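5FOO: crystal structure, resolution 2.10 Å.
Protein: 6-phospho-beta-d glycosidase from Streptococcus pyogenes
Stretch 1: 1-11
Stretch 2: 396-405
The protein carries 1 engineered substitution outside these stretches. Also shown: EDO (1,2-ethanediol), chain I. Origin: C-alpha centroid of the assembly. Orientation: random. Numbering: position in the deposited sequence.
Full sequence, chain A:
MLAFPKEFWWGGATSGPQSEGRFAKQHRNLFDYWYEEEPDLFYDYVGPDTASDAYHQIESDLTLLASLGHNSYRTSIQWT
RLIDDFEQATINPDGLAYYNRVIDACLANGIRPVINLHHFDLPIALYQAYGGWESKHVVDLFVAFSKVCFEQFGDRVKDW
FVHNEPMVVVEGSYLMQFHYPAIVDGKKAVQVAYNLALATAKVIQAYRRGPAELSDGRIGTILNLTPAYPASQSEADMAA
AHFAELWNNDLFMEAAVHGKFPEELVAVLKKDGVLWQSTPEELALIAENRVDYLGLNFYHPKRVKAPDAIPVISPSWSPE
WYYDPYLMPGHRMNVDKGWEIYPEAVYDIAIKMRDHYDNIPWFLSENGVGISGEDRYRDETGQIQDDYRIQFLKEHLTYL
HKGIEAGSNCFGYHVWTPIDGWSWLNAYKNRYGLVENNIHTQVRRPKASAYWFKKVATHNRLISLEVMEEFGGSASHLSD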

ATOM      1  N   MET A   1       6.573 -16.616  24.505  1.00 58.21           N
ATOM      2  CA  MET A   1       5.273 -16.445  25.222  1.00 55.78           C
ATOM      3  C   MET A   1       4.063 -16.114  24.302  1.00 48.80           C
ATOM      4  O   MET A   1       2.991 -16.573  24.595  1.00 44.08           O
ATOM      5  N   LEU A   2       4.197 -15.343  23.220  1.00 41.34           N
ATOM      6  CA  LEU A   2       3.063 -15.114  22.259  1.00 37.26           C
ATOM      7  C   LEU A   2       3.393 -15.806  20.935  1.00 38.33           C
ATOM      8  O   LEU A   2       4.153 -15.287  20.084  1.00 36.37           O
ATOM      9  N   ALA A   3       2.871 -17.005  20.756  1.00 36.27           N
ATOM     10  CA  ALA A   3       3.211 -17.783  19.598  1.00 34.01           C
ATOM     11  C   ALA A   3       2.245 -17.506  18.400  1.00 30.96           C
ATOM     12  O   ALA A   3       1.044 -17.472  18.552  1.00 28.59           O
ATOM     13  N   PHE A   4       2.785 -17.423  17.190  1.00 31.87           N
ATOM     14  CA  PHE A   4       1.982 -17.106  16.001  1.00 33.19           C
ATOM     15  C   PHE A   4       1.580 -18.370  15.235  1.00 35.36           C
ATOM     16  O   PHE A   4       2.173 -19.425  15.464  1.00 34.69           O
ATOM     17  N   PRO A   5       0.598 -18.268  14.315  1.00 36.08           N
ATOM     18  CA  PRO A   5       0.180 -19.459  13.576  1.00 35.22           C
ATOM     19  C   PRO A   5       1.285 -20.085  12.763  1.00 37.07           C
ATOM     20  O   PRO A   5       2.276 -19.441  12.448  1.00 35.14           O
ATOM     21  N   LYS A   6       1.132 -21.357  12.418  1.00 37.13           N
ATOM     22  CA  LYS A   6       2.152 -22.021  11.659  1.00 41.27           C
ATOM     23  C   LYS A   6       2.094 -21.417  10.271  1.00 34.81           C
ATOM     24  O   LYS A   6       1.050 -21.070   9.795  1.00 32.98           O
ATOM     25  N   GLU A   7       3.249 -21.290   9.660  1.00 35.96           N
ATOM     26  CA  GLU A   7       3.408 -20.750   8.312  1.00 40.88           C
ATOM     27  C   GLU A   7       2.993 -19.264   8.154  1.00 34.46           C
ATOM     28  O   GLU A   7       2.835 -18.771   7.062  1.00 29.48           O
ATOM     29  N   PHE A   8       2.963 -18.567   9.276  1.00 30.20           N
ATOM     30  CA  PHE A   8       2.807 -17.125   9.296  1.00 30.85           C
ATOM     31  C   PHE A   8       3.880 -16.453   8.443  1.00 29.03           C
ATOM     32  O   PHE A   8       5.106 -16.819   8.489  1.00 27.41           O
ATOM     33  N   TRP A   9       3.444 -15.465   7.679  1.00 24.80           N
ATOM     34  CA  TRP A   9       4.384 -14.726   6.829  1.00 27.17           C
ATOM     35  C   TRP A   9       5.124 -13.673   7.675  1.00 28.24           C
ATOM     36  O   TRP A   9       4.489 -12.908   8.389  1.00 25.60           O
ATOM     37  N   TRP A  10       6.457 -13.644   7.546  1.00 27.70           N
ATOM     38  CA  TRP A  10       7.250 -12.669   8.181  1.00 28.09           C
ATOM     39  C   TRP A  10       8.170 -12.062   7.150  1.00 29.06           C
ATOM     40  O   TRP A  10       8.910 -12.750   6.427  1.00 30.39           O
ATOM     41  N   GLY A  11       8.154 -10.744   7.089  1.00 26.81           N
ATOM     42  CA  GLY A  11       9.030 -10.054   6.144  1.00 26.75           C
ATOM     43  C   GLY A  11       8.671  -8.592   6.131  1.00 24.47           C
ATOM     44  O   GLY A  11       8.114  -8.065   7.099  1.00 24.51           O
ATOM     45  N   HIS A 396       2.496  -3.330  18.136  1.00 25.96           N
ATOM     46  CA  HIS A 396       1.474  -3.510  17.089  1.00 27.83           C
ATOM     47  C   HIS A 396       1.236  -5.027  16.897  1.00 27.65           C
ATOM     48  O   HIS A 396       0.080  -5.497  16.784  1.00 27.55           O
ATOM     49  N   LEU A 397       2.353  -5.745  16.905  1.00 25.67           N
ATOM     50  CA  LEU A 397       2.371  -7.209  16.859  1.00 28.12           C
ATOM     51  C   LEU A 397       1.669  -7.832  18.029  1.00 27.38           C
ATOM     52  O   LEU A 397       1.065  -8.892  17.853  1.00 31.10           O
ATOM     53  N   THR A 398       1.733  -7.202  19.213  1.00 30.46           N
ATOM     54  CA  THR A 398       1.044  -7.724  20.386  1.00 29.38           C
ATOM     55  C   THR A 398      -0.451  -7.633  20.143  1.00 34.53           C
ATOM     56  O   THR A 398      -1.231  -8.545  20.525  1.00 35.04           O
ATOM     57  N   TYR A 399      -0.895  -6.542  19.524  1.00 30.76           N
ATOM     58  CA  TYR A 399      -2.309  -6.449  19.282  1.00 31.34           C
ATOM     59  C   TYR A 399      -2.767  -7.301  18.102  1.00 28.50           C
ATOM     60  O   TYR A 399      -3.901  -7.726  18.102  1.00 29.90           O
ATOM     61  N   LEU A 400      -1.894  -7.554  17.128  1.00 30.47           N
ATOM     62  CA  LEU A 400      -2.204  -8.514  16.052  1.00 31.45           C
ATOM     63  C   LEU A 400      -2.387  -9.905  16.655  1.00 26.03           C
ATOM     64  O   LEU A 400      -3.311 -10.605  16.316  1.00 28.67           O
ATOM     65  N   HIS A 401      -1.524 -10.271  17.569  1.00 25.36           N
ATOM     66  CA  HIS A 401      -1.653 -11.574  18.279  1.00 29.55           C
ATOM     67  C   HIS A 401      -2.977 -11.703  19.023  1.00 30.87           C
ATOM     68  O   HIS A 401      -3.693 -12.684  18.853  1.00 31.93           O
ATOM     69  N   LYS A 402      -3.337 -10.653  19.753  1.00 31.34           N
ATOM     70  CA  LYS A 402      -4.640 -10.563  20.401  1.00 31.21           C
ATOM     71  C   LYS A 402      -5.767 -10.785  19.411  1.00 31.19           C
ATOM     72  O   LYS A 402      -6.661 -11.548  19.655  1.00 31.99           O
ATOM     73  N   GLY A 403      -5.703 -10.189  18.239  1.00 31.68           N
ATOM     74  CA  GLY A 403      -6.738 -10.399  17.221  1.00 32.73           C
ATOM     75  C   GLY A 403      -6.798 -11.828  16.660  1.00 29.62           C
ATOM     76  O   GLY A 403      -7.869 -12.374  16.488  1.00 31.83           O
ATOM     77  N   ILE A 404      -5.642 -12.420  16.389  1.00 28.63           N
ATOM     78  CA  ILE A 404      -5.579 -13.844  16.004  1.00 31.63           C
ATOM     79  C   ILE A 404      -6.155 -14.744  17.125  1.00 33.53           C
ATOM     80  O   ILE A 404      -6.893 -15.629  16.861  1.00 33.63           O
ATOM     81  N   GLU A 405      -5.825 -14.479  18.388  1.00 39.15           N
ATOM     82  CA  GLU A 405      -6.374 -15.281  19.499  1.00 42.27           C
ATOM     83  C   GLU A 405      -7.904 -15.158  19.589  1.00 42.61           C
ATOM     84  O   GLU A 405      -8.594 -16.099  19.978  1.00 41.36           O
TER

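The N-terminal segment of this 6-phospho-beta-D-glycosidase packs across one side of the helix that holds residues 396-405. The two stretches come nearest at Phe4 and His401, whose CA atoms lie 7.0 Å apart. Leu397, Leu400, His401 and Ile404 point their CA-to-CB bonds toward the N-terminal segment. Thr398, Tyr399 and Lys402 point away.

His401 is the centre of the contact and has the most area covered by the other stretch. Its chi1 is t (-170°) and its chi2 is -90°. This conformation carries the ring out from the helix to the backbone of the short strand at 2-3. There His401 NE2 donates a hydrogen bond to Ala3 O at 2.9 Å. The angle at the hydrogen is 134°, so the bond is bent. Water 1 sits beside it. The water accepts from Ala3 N at 2.7 Å and is hydrogen-bonded to His401 NE2 at 3.1 Å. The ring thus meets Ala3 both directly and through a solvent molecule. The Ala3 side chain takes no part in this; its CB points away.

Two side chains pack against the imidazole. Leu2 covers one face: Leu2 CG lies 3.8 Å from the centroid of the His401 ring, 19° off the normal, in a CH-pi contact. Leu2 leaves its CA sideways, with chi1 -93° and chi2 33°, both between the usual wells. Its CD2 also reaches Thr398 CG2 at 4.0 Å. Thr398 has chi1 m, and its OG1 is hydrogen-bonded to a residue just outside one of the stretches.

Phe4 is the second neighbour. The edge of His401 meets the face of Phe4, with centroids 5.1 Å apart and planes at 73°. Phe4 also starts sideways, but chi1 m (-80°) and chi2 81° bring the end of its ring nearer the helix. The tip is close to the helix backbone, with Phe4 CZ 3.6 Å from Leu397 O. That oxygen already accepts the helix bond from His401 N. Phe4 CZ also lies 3.7 Å from Leu397 CD2, and Phe4 CD2 lies 3.9 Å from Ile404 CD1.

Ile404 has chi1 m and chi2 t. This extends CD1 to the two phenylalanines; Phe8 CE1 is 3.7 Å from Ile404 CD1. Ile404 CG2 also lies 3.8 Å from Pro5 CG.

A type II turn from Pro5 to Phe8 brings the chain back. Lys6 and Glu7 stay exposed and out of reach, while Phe8 points toward the helix with chi1 t (-156°). Phe8 CZ touches Leu400 CD2 at 3.9 Å, at the ring edge. Leu400 is t, p.

Trp10 has chi1 m and chi2 112°. Its indole end approaches the helix, where Trp10 CZ3 is 3.7 Å from Leu397 CD2.

A 1,2-ethanediol lies outside this packing. Its O2 donates to Glu7 O at 2.8 Å.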

ATOM      1  CB  MET A   1       5.369 -15.423  26.352  1.00 58.34           C
ATOM      2  CG  MET A   1       4.247 -15.604  27.386  1.00 72.34           C
ATOM      3  SD  MET A   1       3.828 -14.191  28.461  1.00 85.14           S
ATOM      4  CE  MET A   1       3.908 -12.753  27.369  1.00 82.34           C
ATOM      5  CB  LEU A   2       2.839 -13.593  22.016  1.00 43.04           C
ATOM      6  CG  LEU A   2       1.848 -12.784  22.843  1.00 46.89           C
ATOM      7  CD1 LEU A   2       1.736 -13.266  24.277  1.00 46.30           C
ATOM      8  CD2 LEU A   2       2.161 -11.285  22.760  1.00 49.97           C
ATOM      9  CB  ALA A   3       3.221 -19.258  19.968  1.00 34.41           C
ATOM     10  CB  PHE A   4       2.771 -16.072  15.144  1.00 35.18           C
ATOM     11  CG  PHE A   4       2.649 -14.666  15.675  1.00 31.62           C
ATOM     12  CD1 PHE A   4       3.428 -14.244  16.739  1.00 33.27           C
ATOM     13  CD2 PHE A   4       1.701 -13.793  15.155  1.00 32.32           C
ATOM     14  CE1 PHE A   4       3.297 -12.954  17.249  1.00 35.80           C
ATOM     15  CE2 PHE A   4       1.547 -12.539  15.669  1.00 31.35           C
ATOM     16  CZ  PHE A   4       2.342 -12.114  16.716  1.00 33.89           C
ATOM     17  CB  PRO A   5      -0.944 -18.920  12.654  1.00 36.35           C
ATOM     18  CG  PRO A   5      -1.524 -17.767  13.409  1.00 33.86           C
ATOM     19  CD  PRO A   5      -0.356 -17.150  14.129  1.00 36.25           C
ATOM     20  CB  LYS A   6       1.949 -23.556  11.616  1.00 50.60           C
ATOM     21  CG  LYS A   6       2.941 -24.316  12.503  1.00 61.81           C
ATOM     22  CD  LYS A   6       2.278 -25.321  13.422  1.00 72.52           C
ATOM     23  CE  LYS A   6       1.635 -26.465  12.651  1.00 83.67           C
ATOM     24  NZ  LYS A   6       0.668 -27.230  13.498  1.00 89.75           N
ATOM     25  CB  GLU A   7       2.753 -21.676   7.298  1.00 48.21           C
ATOM     26  CG  GLU A   7       3.375 -23.078   7.368  1.00 50.87           C
ATOM     27  CD  GLU A   7       2.776 -24.022   6.367  1.00 53.52           C
ATOM     28  OE1 GLU A   7       1.526 -24.098   6.249  1.00 54.40           O
ATOM     29  OE2 GLU A   7       3.576 -24.691   5.692  1.00 73.95           O
ATOM     30  CB  PHE A   8       2.869 -16.636  10.740  1.00 29.29           C
ATOM     31  CG  PHE A   8       2.171 -15.314  10.996  1.00 28.93           C
ATOM     32  CD1 PHE A   8       0.773 -15.230  11.030  1.00 29.98           C
ATOM     33  CD2 PHE A   8       2.909 -14.180  11.246  1.00 31.08           C
ATOM     34  CE1 PHE A   8       0.126 -14.034  11.349  1.00 31.47           C
ATOM     35  CE2 PHE A   8       2.278 -12.967  11.531  1.00 29.64           C
ATOM     36  CZ  PHE A   8       0.892 -12.900  11.582  1.00 30.29           C
ATOM     37  CB  TRP A   9       3.662 -13.985   5.706  1.00 26.57           C
ATOM     38  CG  TRP A   9       3.008 -14.770   4.681  1.00 27.20           C
ATOM     39  CD1 TRP A   9       2.742 -16.165   4.687  1.00 27.77           C
ATOM     40  CD2 TRP A   9       2.428 -14.251   3.475  1.00 26.90           C
ATOM     41  NE1 TRP A   9       2.126 -16.505   3.497  1.00 28.92           N
ATOM     42  CE2 TRP A   9       1.873 -15.365   2.761  1.00 29.03           C
ATOM     43  CE3 TRP A   9       2.293 -12.953   2.934  1.00 27.61           C
ATOM     44  CZ2 TRP A   9       1.242 -15.218   1.493  1.00 27.53           C
ATOM     45  CZ3 TRP A   9       1.649 -12.800   1.693  1.00 30.18           C
ATOM     46  CH2 TRP A   9       1.084 -13.942   1.003  1.00 28.81           C
ATOM     47  CB  TRP A  10       8.090 -13.261   9.270  1.00 28.54           C
ATOM     48  CG  TRP A  10       7.387 -13.894  10.403  1.00 27.13           C
ATOM     49  CD1 TRP A  10       7.377 -15.248  10.702  1.00 26.56           C
ATOM     50  CD2 TRP A  10       6.790 -13.234  11.541  1.00 27.04           C
ATOM     51  NE1 TRP A  10       6.699 -15.441  11.871  1.00 27.46           N
ATOM     52  CE2 TRP A  10       6.343 -14.228  12.409  1.00 26.95           C
ATOM     53  CE3 TRP A  10       6.495 -11.911  11.845  1.00 28.64           C
ATOM     54  CZ2 TRP A  10       5.650 -13.933  13.582  1.00 26.97           C
ATOM     55  CZ3 TRP A  10       5.830 -11.640  13.004  1.00 28.88           C
ATOM     56  CH2 TRP A  10       5.413 -12.645  13.849  1.00 27.66           C
ATOM     57  CB  HIS A 396       1.881  -2.781  15.785  1.00 27.68           C
ATOM     58  CG  HIS A 396       1.627  -1.304  15.839  1.00 28.93           C
ATOM     59  ND1 HIS A 396       2.456  -0.433  16.528  1.00 27.16           N
ATOM     60  CD2 HIS A 396       0.625  -0.547  15.331  1.00 28.96           C
ATOM     61  CE1 HIS A 396       1.962   0.785  16.469  1.00 27.12           C
ATOM     62  NE2 HIS A 396       0.859   0.753  15.746  1.00 26.31           N
ATOM     63  CB  LEU A 397       3.787  -7.776  16.799  1.00 27.90           C
ATOM     64  CG  LEU A 397       4.316  -8.029  15.414  1.00 31.33           C
ATOM     65  CD1 LEU A 397       5.777  -8.339  15.516  1.00 35.05           C
ATOM     66  CD2 LEU A 397       3.620  -9.194  14.752  1.00 33.18           C
ATOM     67  CB  THR A 398       1.430  -6.989  21.666  1.00 32.81           C
ATOM     68  OG1 THR A 398       2.832  -7.161  21.898  1.00 33.17           O
ATOM     69  CG2 THR A 398       0.701  -7.547  22.814  1.00 31.74           C
ATOM     70  CB  TYR A 399      -2.760  -5.018  19.137  1.00 33.12           C
ATOM     71  CG  TYR A 399      -2.873  -4.310  20.460  1.00 33.65           C
ATOM     72  CD1 TYR A 399      -4.018  -4.440  21.231  1.00 37.08           C
ATOM     73  CD2 TYR A 399      -1.835  -3.538  20.933  1.00 34.88           C
ATOM     74  CE1 TYR A 399      -4.127  -3.809  22.453  1.00 39.53           C
ATOM     75  CE2 TYR A 399      -1.925  -2.886  22.150  1.00 38.52           C
ATOM     76  CZ  TYR A 399      -3.086  -3.019  22.896  1.00 39.61           C
ATOM     77  OH  TYR A 399      -3.181  -2.372  24.078  1.00 40.60           O
ATOM     78  CB  LEU A 400      -1.092  -8.530  15.018  1.00 30.34           C
ATOM     79  CG  LEU A 400      -1.439  -9.247  13.755  1.00 31.17           C
ATOM     80  CD1 LEU A 400      -2.577  -8.545  13.021  1.00 35.26           C
ATOM     81  CD2 LEU A 400      -0.209  -9.377  12.891  1.00 27.37           C
ATOM     82  CB  HIS A 401      -0.488 -11.834  19.223  1.00 29.79           C
ATOM     83  CG  HIS A 401      -0.454 -13.235  19.764  1.00 30.14           C
ATOM     84  ND1 HIS A 401      -1.094 -13.593  20.927  1.00 31.37           N
ATOM     85  CD2 HIS A 401       0.114 -14.372  19.276  1.00 28.87           C
ATOM     86  CE1 HIS A 401      -0.921 -14.891  21.138  1.00 32.90           C
ATOM     87  NE2 HIS A 401      -0.167 -15.378  20.160  1.00 30.61           N
ATOM     88  CB  LYS A 402      -4.777  -9.229  21.163  1.00 37.26           C
ATOM     89  CG  LYS A 402      -5.859  -9.225  22.248  1.00 46.99           C
ATOM     90  CD  LYS A 402      -6.226  -7.813  22.686  1.00 53.59           C
ATOM     91  CE  LYS A 402      -7.475  -7.740  23.554  1.00 58.48           C
ATOM     92  NZ  LYS A 402      -7.913  -6.317  23.702  1.00 60.77           N
ATOM     93  CB  ILE A 404      -4.124 -14.267  15.700  1.00 30.15           C
ATOM     94  CG1 ILE A 404      -3.602 -13.448  14.477  1.00 30.54           C
ATOM     95  CG2 ILE A 404      -4.023 -15.782  15.465  1.00 28.93           C
ATOM     96  CD1 ILE A 404      -2.097 -13.406  14.256  1.00 28.10           C
ATOM     97  CB  GLU A 405      -5.734 -14.913  20.846  1.00 44.17           C
ATOM     98  CG  GLU A 405      -5.670 -16.094  21.794  1.00 58.07           C
ATOM     99  CD  GLU A 405      -4.423 -16.985  21.583  1.00 60.97           C
ATOM    100  OE1 GLU A 405      -3.892 -17.135  20.449  1.00 58.33           O
ATOM    101  OE2 GLU A 405      -3.933 -17.514  22.597  1.00 65.49           O
TER
HETATM  102  C1  EDO I1466       5.995 -17.870   4.011  1.00 41.96           C
HETATM  103  O1  EDO I1466       5.891 -18.618   2.811  1.00 38.72           O
HETATM  104  C2  EDO I1466       5.875 -18.799   5.219  1.00 42.09           C
HETATM  105  O2  EDO I1466       4.685 -19.563   5.044  1.00 49.99           O
HETATM  106  O   HOH W   1       0.536 -17.813  21.892  1.00 39.73           O